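Local structure of uncharacterized protein (Bacteroides caccae, 3NO2) at residues Ala43-Gly48 with Ala58-Arg63; Glu49-Tyr54 with Glu67-Ala72; Asn89-Trp94 with Arg128-Asn133. The protein is of unknown function but folds into a six-bladed beta-propeller related in sequence to Mal s 1 allergenic protein-like propellers. All blocks are in the same frame, centred on the assembly; numbering follows the deposited sequence.

Contact 1. Residues Ala43-Gly48 with Ala58-Arg63; sequences AATKAG and AKMITR
Thr45 meets Met60 across one blade of the six-bladed beta-propeller, joining the turn after the first strand, 41-44, to the third strand, 57-61, past the second strand, 50-53. Met60 is a selenomethionine deposited in two conformers, and the meeting described here belongs to one of them. In that copy CG stands anti to the backbone N (chi1 -172°) and the chain stays extended through chi2, then bends at the selenium (chi3 -85°). The bend swings the terminal methyl CE over to the threonine methyl, with CE of Met60 3.7 Å from CG2 of Thr45, methyl against methyl at an oblique crossing of the two side chains. Thr45 divides its two branches between different tasks. With OG1 set between its own N and carbonyl carbon, CG2 lies beside the N and does the touching, while OG1 hydrogen-bonds to Glu49 OE1. Ile84 of the next blade also packs against Thr45 and Met60, so the two methyls belong to a larger apolar layer between blades.

The chain then reverses in a type I turn from Thr45 to Gly48, closed by a hydrogen bond from Gly48 N to Thr45 O at 2.9 Å. Gly48 has a positive phi (98°), a backbone setting that suits a residue without a side chain. Beyond the turn, Arg63 meets it with the root of its side chain, and the guanidinium leads off to Trp29 in a cation-pi contact and to the C-terminal carboxylate of Glu276. What touches the turn is the first methylene of Arg63, CB, 3.8 Å from Gly48 O.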
loop_
_atom_site.group_PDB
_atom_site.type_symbol
_atom_site.label_atom_id
_atom_site.label_comp_id
_atom_site.label_asym_id
_atom_site.label_seq_id
_atom_site.Cartn_x
_atom_site.Cartn_y
_atom_site.Cartn_z
ATOM N N ALA A 43 1.284 0.010 -8.385
ATOM C CA ALA A 43 0.449 -1.097 -8.843
ATOM C C ALA A 43 0.732 -1.329 -10.324
ATOM O O ALA A 43 1.169 -0.434 -11.036
ATOM C CB ALA A 43 -1.050 -0.785 -8.603
ATOM N N ALA A 44 0.539 -2.567 -10.762
ATOM C CA ALA A 44 0.718 -2.974 -12.168
ATOM C C ALA A 44 -0.566 -3.494 -12.714
ATOM O O ALA A 44 -1.335 -4.183 -12.028
ATOM C CB ALA A 44 1.797 -4.043 -12.288
ATOM N N THR A 45 -0.782 -3.194 -13.979
ATOM C CA THR A 45 -1.888 -3.837 -14.716
ATOM C C THR A 45 -1.414 -5.179 -15.249
ATOM O O THR A 45 -0.225 -5.450 -15.340
ATOM C CB THR A 45 -2.392 -3.004 -15.891
ATOM O OG1 THR A 45 -1.396 -2.975 -16.903
ATOM C CG2 THR A 45 -2.769 -1.567 -15.471
ATOM N N LYS A 46 -2.367 -6.014 -15.636
ATOM C CA LYS A 46 -2.036 -7.326 -16.237
ATOM C C LYS A 46 -1.190 -7.152 -17.472
ATOM O O LYS A 46 -0.303 -7.970 -17.735
ATOM C CB LYS A 46 -3.318 -8.091 -16.549
ATOM C CG LYS A 46 -3.955 -8.676 -15.295
ATOM N N ALA A 47 -1.448 -6.081 -18.209
ATOM C CA ALA A 47 -0.699 -5.761 -19.415
ATOM C C ALA A 47 0.690 -5.195 -19.155
ATOM O O ALA A 47 1.453 -5.028 -20.102
ATOM C CB ALA A 47 -1.469 -4.832 -20.293
ATOM N N GLY A 48 1.015 -4.892 -17.891
ATOM C CA GLY A 48 2.359 -4.441 -17.536
ATOM C C GLY A 48 2.540 -2.931 -17.411
ATOM O O GLY A 48 3.666 -2.467 -17.298
ATOM N N ALA A 58 -1.481 11.207 -9.006
ATOM C CA ALA A 58 -1.270 9.799 -9.379
ATOM C C ALA A 58 -1.212 9.740 -10.882
ATOM O O ALA A 58 -1.898 10.531 -11.569
ATOM C CB ALA A 58 -2.430 8.897 -8.873
ATOM N N LYS A 59 -0.415 8.840 -11.400
ATOM C CA LYS A 59 -0.293 8.718 -12.842
ATOM C C LYS A 59 -0.074 7.290 -13.267
ATOM O O LYS A 59 0.376 6.446 -12.460
ATOM C CB LYS A 59 0.750 9.607 -13.421
ATOM C CG LYS A 59 2.180 9.255 -13.073
ATOM C CD LYS A 59 3.189 10.145 -13.809
ATOM C CE LYS A 59 3.118 11.610 -13.341
ATOM N NZ LYS A 59 3.976 12.485 -14.171
HETATM N N MSE A 60 -0.406 6.993 -14.516
HETATM C CA MSE A 60 -0.129 5.703 -15.150
HETATM C C MSE A 60 0.876 5.930 -16.290
HETATM O O MSE A 60 0.730 6.883 -17.059
HETATM C CB MSE A 60 -1.430 5.046 -15.647
HETATM C CG MSE A 60 -1.229 3.630 -16.148
HETATM SE SE MSE A 60 -2.829 2.686 -16.626
HETATM C CE MSE A 60 -3.274 2.054 -14.920
ATOM N N ILE A 61 1.872 5.052 -16.364
ATOM C CA ILE A 61 2.920 5.089 -17.374
ATOM C C ILE A 61 3.030 3.708 -18.004
ATOM O O ILE A 61 2.650 2.682 -17.435
ATOM C CB ILE A 61 4.281 5.533 -16.798
ATOM C CG1 ILE A 61 4.790 4.575 -15.708
ATOM C CG2 ILE A 61 4.166 6.943 -16.204
ATOM C CD1 ILE A 61 6.229 4.861 -15.212
ATOM N N THR A 62 3.631 3.689 -19.189
ATOM C CA THR A 62 3.978 2.436 -19.831
ATOM C C THR A 62 5.236 1.927 -19.248
ATOM O O THR A 62 6.009 2.652 -18.652
ATOM C CB THR A 62 4.141 2.654 -21.360
ATOM O OG1 THR A 62 5.273 3.498 -21.597
ATOM C CG2 THR A 62 2.891 3.230 -22.044
ATOM N N ARG A 63 5.526 0.655 -19.558
ATOM C CA ARG A 63 6.694 0.043 -19.093
ATOM C C ARG A 63 7.937 0.720 -19.635
ATOM O O ARG A 63 8.970 0.676 -18.995
ATOM C CB ARG A 63 6.649 -1.456 -19.433
ATOM C CG ARG A 63 7.799 -2.266 -18.944
ATOM C CD ARG A 63 7.999 -2.233 -17.411
ATOM N NE ARG A 63 9.063 -3.173 -17.058
ATOM C CZ ARG A 63 10.352 -2.980 -17.319
ATOM N NH1 ARG A 63 10.766 -1.868 -17.925
ATOM N NH2 ARG A 63 11.239 -3.908 -16.969
#

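Contact 2. Residues Glu49-Tyr54 with Glu67-Ala72; sequences EILFSY and ELWNIA
The Tyr54 ring and the Asn70 amide lie nearly in one plane, 17° apart, with the amide at the hydroxyl edge of the ring although the two side chains cross at about a right angle. Trp37 stacks on the tyrosine ring. As modelled, Asn70 OD1 is 2.8 Å from Tyr54 OH, but the amide is probably turned over and Tyr54 has a second conformer, so the pairing remains tentative. The other flat group, the Trp69 indole, receives Leu51 obliquely at its six-membered ring: CD1 of Leu51 is 3.7 Å from CH2 of Trp69. With CG anti to the backbone N (chi1 172°), the leucine extends toward the indole. Glu49 and Leu68 make a looser approach, methylene CG to methyl CD1 at 4.0 Å.

Between the two segments runs strand 57-61, whose Lys59 lies against both Tyr54 and Asn70. Leu68 and Trp69 both face Met60 of that strand, a classic beta bulge in strand 67-72. Strands 50-53 and 67-72 are the second and fourth of one blade, and the next blade packs against it: strand 78-84 meets Leu51, and strand 99-104 meets Trp69.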
loop_
_atom_site.group_PDB
_atom_site.type_symbol
_atom_site.label_atom_id
_atom_site.label_comp_id
_atom_site.label_asym_id
_atom_site.label_seq_id
_atom_site.Cartn_x
_atom_site.Cartn_y
_atom_site.Cartn_z
ATOM N N GLU A 49 1.443 -2.183 -17.488
ATOM C CA GLU A 49 1.496 -0.737 -17.244
ATOM C C GLU A 49 1.611 -0.494 -15.742
ATOM O O GLU A 49 1.282 -1.368 -14.936
ATOM C CB GLU A 49 0.270 -0.031 -17.781
ATOM C CG GLU A 49 0.108 -0.189 -19.315
ATOM C CD GLU A 49 -1.265 -0.687 -19.726
ATOM O OE1 GLU A 49 -1.998 -1.429 -18.988
ATOM O OE2 GLU A 49 -1.627 -0.317 -20.865
ATOM N N ILE A 50 2.097 0.682 -15.392
ATOM C CA ILE A 50 2.510 1.003 -14.031
ATOM C C ILE A 50 1.712 2.215 -13.540
ATOM O O ILE A 50 1.698 3.264 -14.188
ATOM C CB ILE A 50 4.001 1.316 -14.015
ATOM C CG1 ILE A 50 4.790 0.036 -14.275
ATOM C CG2 ILE A 50 4.431 1.916 -12.672
ATOM C CD1 ILE A 50 6.158 0.313 -14.872
ATOM N N LEU A 51 1.021 2.057 -12.404
ATOM C CA LEU A 51 0.246 3.104 -11.751
ATOM C C LEU A 51 0.961 3.455 -10.437
ATOM O O LEU A 51 1.393 2.535 -9.712
ATOM C CB LEU A 51 -1.141 2.550 -11.405
ATOM C CG LEU A 51 -2.039 3.429 -10.537
ATOM C CD1 LEU A 51 -2.455 4.750 -11.229
ATOM C CD2 LEU A 51 -3.283 2.618 -10.092
ATOM N N PHE A 52 1.107 4.731 -10.128
ATOM C CA PHE A 52 1.644 5.106 -8.817
ATOM C C PHE A 52 1.061 6.393 -8.345
ATOM O O PHE A 52 0.762 7.290 -9.145
ATOM C CB PHE A 52 3.200 5.138 -8.808
ATOM C CG PHE A 52 3.845 6.199 -9.662
ATOM C CD1 PHE A 52 4.031 6.011 -11.024
ATOM C CD2 PHE A 52 4.250 7.367 -9.101
ATOM C CE1 PHE A 52 4.645 6.998 -11.773
ATOM C CE2 PHE A 52 4.859 8.358 -9.848
ATOM C CZ PHE A 52 5.038 8.177 -11.191
ATOM N N SER A 53 0.988 6.541 -7.026
ATOM C CA SER A 53 0.688 7.821 -6.397
ATOM C C SER A 53 1.975 8.467 -5.956
ATOM O O SER A 53 2.986 7.796 -5.637
ATOM C CB SER A 53 -0.275 7.724 -5.219
ATOM O OG SER A 53 0.241 6.922 -4.186
ATOM N N TYR A 54 1.940 9.790 -5.905
ATOM C CA TYR A 54 3.123 10.555 -5.583
ATOM C C TYR A 54 2.860 11.799 -4.737
ATOM O O TYR A 54 3.685 12.721 -4.682
ATOM C CB TYR A 54 3.934 10.863 -6.835
ATOM C CG TYR A 54 3.261 11.682 -7.914
ATOM C CD1 TYR A 54 3.365 13.056 -7.915
ATOM C CD2 TYR A 54 2.616 11.084 -8.980
ATOM C CE1 TYR A 54 2.794 13.828 -8.914
ATOM C CE2 TYR A 54 2.032 11.860 -10.003
ATOM C CZ TYR A 54 2.123 13.223 -9.934
ATOM O OH TYR A 54 1.596 14.022 -10.924
ATOM N N GLU A 67 4.003 8.579 -20.399
ATOM C CA GLU A 67 2.873 8.880 -19.536
ATOM C C GLU A 67 1.556 8.686 -20.279
ATOM O O GLU A 67 1.369 9.241 -21.369
ATOM C CB GLU A 67 2.950 10.316 -18.991
ATOM C CG GLU A 67 1.760 10.702 -18.082
ATOM C CD GLU A 67 1.992 11.980 -17.328
ATOM O OE1 GLU A 67 3.078 12.022 -16.740
ATOM O OE2 GLU A 67 1.153 12.881 -17.405
ATOM N N LEU A 68 0.661 7.900 -19.724
ATOM C CA LEU A 68 -0.675 7.636 -20.267
ATOM C C LEU A 68 -1.671 8.650 -19.763
ATOM O O LEU A 68 -2.422 9.236 -20.542
ATOM C CB LEU A 68 -1.117 6.203 -19.940
ATOM C CG LEU A 68 -0.235 5.119 -20.596
ATOM C CD1 LEU A 68 -0.611 3.715 -20.109
ATOM C CD2 LEU A 68 -0.291 5.174 -22.139
ATOM N N TRP A 69 -1.694 8.886 -18.464
ATOM C CA TRP A 69 -2.608 9.843 -17.874
ATOM C C TRP A 69 -2.104 10.223 -16.489
ATOM O O TRP A 69 -1.293 9.517 -15.911
ATOM C CB TRP A 69 -4.042 9.316 -17.780
ATOM C CG TRP A 69 -4.321 8.046 -17.060
ATOM C CD1 TRP A 69 -4.526 6.837 -17.626
ATOM C CD2 TRP A 69 -4.481 7.851 -15.651
ATOM N NE1 TRP A 69 -4.815 5.919 -16.690
ATOM C CE2 TRP A 69 -4.800 6.497 -15.442
ATOM C CE3 TRP A 69 -4.396 8.698 -14.528
ATOM C CZ2 TRP A 69 -5.024 5.973 -14.161
ATOM C CZ3 TRP A 69 -4.636 8.169 -13.268
ATOM C CH2 TRP A 69 -4.907 6.803 -13.102
ATOM N N ASN A 70 -2.627 11.336 -15.991
ATOM C CA ASN A 70 -2.228 11.913 -14.705
ATOM C C ASN A 70 -3.424 12.603 -14.103
ATOM O O ASN A 70 -4.222 13.257 -14.823
ATOM C CB ASN A 70 -1.140 12.956 -14.918
ATOM C CG ASN A 70 -0.642 13.554 -13.659
ATOM O OD1 ASN A 70 -0.049 12.841 -12.842
ATOM N ND2 ASN A 70 -0.886 14.843 -13.430
ATOM N N ILE A 71 -3.583 12.471 -12.796
ATOM C CA ILE A 71 -4.563 13.240 -12.023
ATOM C C ILE A 71 -3.836 13.953 -10.899
ATOM O O ILE A 71 -3.174 13.304 -10.070
ATOM C CB ILE A 71 -5.664 12.351 -11.477
ATOM C CG1 ILE A 71 -6.416 11.682 -12.639
ATOM C CG2 ILE A 71 -6.628 13.200 -10.541
ATOM C CD1 ILE A 71 -7.482 10.624 -12.139
ATOM N N ALA A 72 -3.927 15.277 -10.847
ATOM C CA ALA A 72 -3.347 16.065 -9.777
ATOM C C ALA A 72 -4.219 16.054 -8.537
ATOM O O ALA A 72 -5.469 16.114 -8.626
ATOM C CB ALA A 72 -3.138 17.506 -10.270
#

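Contact 3. Residues Asn89-Trp94 with Arg128-Asn133; sequences NALVAW and RQINKN
Two branched side chains, Leu91 and Ile130, are turned toward each other by their first torsions where strand 90-95 faces the residue just ahead of strand 131-132 in the next blade. Leu91 has CG anti to its own N (chi1 -179°), and in the conformer described its CD2 reaches the backbone carbonyl of Ile130. Ile130 keeps CG1 beside its N (chi1 -68°) and extends straight on from there, which carries CD1 out toward Ala93.

The result is a contact in two places. The closest touch is methyl on methyl, with CD1 of Ile130 3.8 Å from CB of Ala93. Two residues back along strand 90-95, CD2 of Leu91 lies 3.9 Å from the carbonyl O of the same isoleucine, and Ile130 CG2 is 4.3 Å from Leu91 CD2. Ile130 therefore uses both of its branches, the longer one for Ala93 and the shorter one for Leu91. Tyr138, from the strand that follows, also packs against both Leu91 and Ile130. All the touching residues are buried.

The polar backbone around Ile130 is answered by the neighbouring blade: its N and the carbonyl O of Arg128 both hydrogen-bond to Thr81 OG1, and its own carbonyl O accepts from Arg83 NE. Asn131 folds its amide back on its own chain, OD1 accepting from Lys132 N at 2.8 Å, with the donor tilted 30° from the carbonyl plane; its ND2 goes on to Ser170 O in the following blade.

Strand 90-95 is the second of its four-stranded blade and 131-132 the first of the next, so this is the apolar blade-to-blade packing on which a beta-propeller is built.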
loop_
_atom_site.group_PDB
_atom_site.type_symbol
_atom_site.label_atom_id
_atom_site.label_comp_id
_atom_site.label_asym_id
_atom_site.label_seq_id
_atom_site.Cartn_x
_atom_site.Cartn_y
_atom_site.Cartn_z
ATOM N N ASN A 89 -9.999 -1.644 -13.429
ATOM C CA ASN A 89 -9.965 -0.196 -13.301
ATOM C C ASN A 89 -9.019 0.231 -12.183
ATOM O O ASN A 89 -8.706 -0.561 -11.299
ATOM C CB ASN A 89 -11.373 0.346 -13.076
ATOM C CG ASN A 89 -12.262 0.121 -14.291
ATOM O OD1 ASN A 89 -11.821 0.351 -15.415
ATOM N ND2 ASN A 89 -13.495 -0.288 -14.041
ATOM N N ALA A 90 -8.558 1.464 -12.229
ATOM C CA ALA A 90 -7.726 2.021 -11.163
ATOM C C ALA A 90 -8.566 2.649 -10.085
ATOM O O ALA A 90 -9.664 3.171 -10.361
ATOM C CB ALA A 90 -6.781 3.101 -11.725
ATOM N N LEU A 91 -8.074 2.575 -8.854
ATOM C CA LEU A 91 -8.648 3.259 -7.701
ATOM C C LEU A 91 -7.520 4.174 -7.223
ATOM O O LEU A 91 -6.379 3.720 -6.955
ATOM C CB LEU A 91 -9.039 2.281 -6.585
ATOM C CG LEU A 91 -9.689 2.862 -5.317
ATOM C CD1 LEU A 91 -11.151 3.237 -5.543
ATOM C CD2 LEU A 91 -9.598 1.890 -4.134
ATOM N N VAL A 92 -7.804 5.475 -7.128
ATOM C CA VAL A 92 -6.871 6.435 -6.534
ATOM C C VAL A 92 -7.591 7.241 -5.479
ATOM O O VAL A 92 -8.818 7.339 -5.486
ATOM C CB VAL A 92 -6.230 7.339 -7.576
ATOM C CG1 VAL A 92 -5.443 6.524 -8.643
ATOM C CG2 VAL A 92 -7.258 8.295 -8.237
ATOM N N ALA A 93 -6.885 7.876 -4.563
ATOM C CA ALA A 93 -7.532 8.658 -3.519
ATOM C C ALA A 93 -6.574 9.671 -2.911
ATOM O O ALA A 93 -5.391 9.371 -2.749
ATOM C CB ALA A 93 -8.134 7.761 -2.390
ATOM N N TRP A 94 -7.128 10.823 -2.521
ATOM C CA TRP A 94 -6.379 11.843 -1.831
ATOM C C TRP A 94 -6.954 12.173 -0.469
ATOM O O TRP A 94 -8.163 12.285 -0.251
ATOM C CB TRP A 94 -6.167 13.104 -2.682
ATOM C CG TRP A 94 -7.333 13.987 -2.971
ATOM C CD1 TRP A 94 -8.003 14.820 -2.124
ATOM C CD2 TRP A 94 -7.932 14.182 -4.265
ATOM N NE1 TRP A 94 -8.978 15.506 -2.798
ATOM C CE2 TRP A 94 -8.940 15.142 -4.117
ATOM C CE3 TRP A 94 -7.685 13.646 -5.523
ATOM C CZ2 TRP A 94 -9.720 15.571 -5.199
ATOM C CZ3 TRP A 94 -8.456 14.103 -6.618
ATOM C CH2 TRP A 94 -9.460 15.031 -6.417
ATOM N N ARG A 128 -3.279 6.129 3.847
ATOM C CA ARG A 128 -2.352 5.798 2.780
ATOM C C ARG A 128 -3.107 4.972 1.739
ATOM O O ARG A 128 -3.563 5.559 0.728
ATOM C CB ARG A 128 -1.085 5.146 3.316
ATOM C CG ARG A 128 -0.302 6.084 4.217
ATOM C CD ARG A 128 0.307 7.268 3.467
ATOM N NE ARG A 128 1.019 8.179 4.374
ATOM C CZ ARG A 128 0.486 9.151 5.077
ATOM N NH1 ARG A 128 -0.787 9.446 4.977
ATOM N NH2 ARG A 128 1.246 9.795 5.963
ATOM N N GLN A 129 -3.319 3.667 1.935
ATOM C CA GLN A 129 -3.897 2.803 0.907
ATOM C C GLN A 129 -5.336 2.391 1.250
ATOM O O GLN A 129 -5.564 1.486 2.050
ATOM C CB GLN A 129 -3.058 1.531 0.747
ATOM C CG GLN A 129 -1.592 1.782 0.462
ATOM C CD GLN A 129 -0.894 0.543 -0.115
ATOM O OE1 GLN A 129 -1.374 -0.591 0.014
ATOM N NE2 GLN A 129 0.267 0.736 -0.739
ATOM N N ILE A 130 -6.289 3.043 0.622
ATOM C CA ILE A 130 -7.685 2.663 0.640
ATOM C C ILE A 130 -7.873 1.431 -0.252
ATOM O O ILE A 130 -7.117 1.214 -1.192
ATOM C CB ILE A 130 -8.544 3.849 0.187
ATOM C CG1 ILE A 130 -8.485 4.968 1.228
ATOM C CG2 ILE A 130 -9.999 3.429 -0.094
ATOM C CD1 ILE A 130 -9.281 6.262 0.863
ATOM N N ASN A 131 -8.844 0.601 0.074
ATOM C CA ASN A 131 -9.195 -0.585 -0.691
ATOM C C ASN A 131 -10.736 -0.638 -0.835
ATOM O O ASN A 131 -11.453 0.144 -0.243
ATOM C CB ASN A 131 -8.603 -1.846 -0.016
ATOM C CG ASN A 131 -8.325 -2.960 -0.995
ATOM O OD1 ASN A 131 -8.786 -2.958 -2.137
ATOM N ND2 ASN A 131 -7.481 -3.885 -0.564
ATOM N N LYS A 132 -11.208 -1.535 -1.687
ATOM C CA LYS A 132 -12.625 -1.700 -2.017
ATOM C C LYS A 132 -13.021 -3.132 -1.657
ATOM O O LYS A 132 -12.336 -4.061 -2.083
ATOM C CB LYS A 132 -12.821 -1.402 -3.479
ATOM C CG LYS A 132 -14.308 -1.373 -3.910
ATOM C CD LYS A 132 -14.456 -0.985 -5.387
ATOM C CE LYS A 132 -15.901 -0.902 -5.775
ATOM N NZ LYS A 132 -16.059 -0.489 -7.222
ATOM N N ASN A 133 -14.108 -3.298 -0.915
ATOM C CA ASN A 133 -14.485 -4.636 -0.454
ATOM C C ASN A 133 -15.548 -5.223 -1.394
ATOM O O ASN A 133 -15.924 -4.623 -2.393
ATOM C CB ASN A 133 -14.917 -4.600 1.008
ATOM C CG ASN A 133 -16.188 -3.816 1.267
ATOM O OD1 ASN A 133 -16.993 -3.555 0.375
ATOM N ND2 ASN A 133 -16.422 -3.503 2.560
#

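In the fold
Contacts 1 and 2 interlock within one blade, strands 41-44, 50-53, 57-61 and 67-72: contact 1 joins its first and third strands, contact 2 its second and fourth, and their centres are about 8 Å apart. A salt bridge ties them, Lys59 NZ to Glu67 OE1 at 2.8 Å. Contact 3 joins the next two blades and lies nearer the centre of the molecule, its centre about 9 Å from the chain centre against about 15 Å for the others. It meets contact 2 where Leu51 CD2 lies 3.9 Å from Ala90 CB. Arg128, at the start of segment 128-133, hydrogen-bonds through NH2 to a citrate that probably came from the crystallisation liquor; no active site is established.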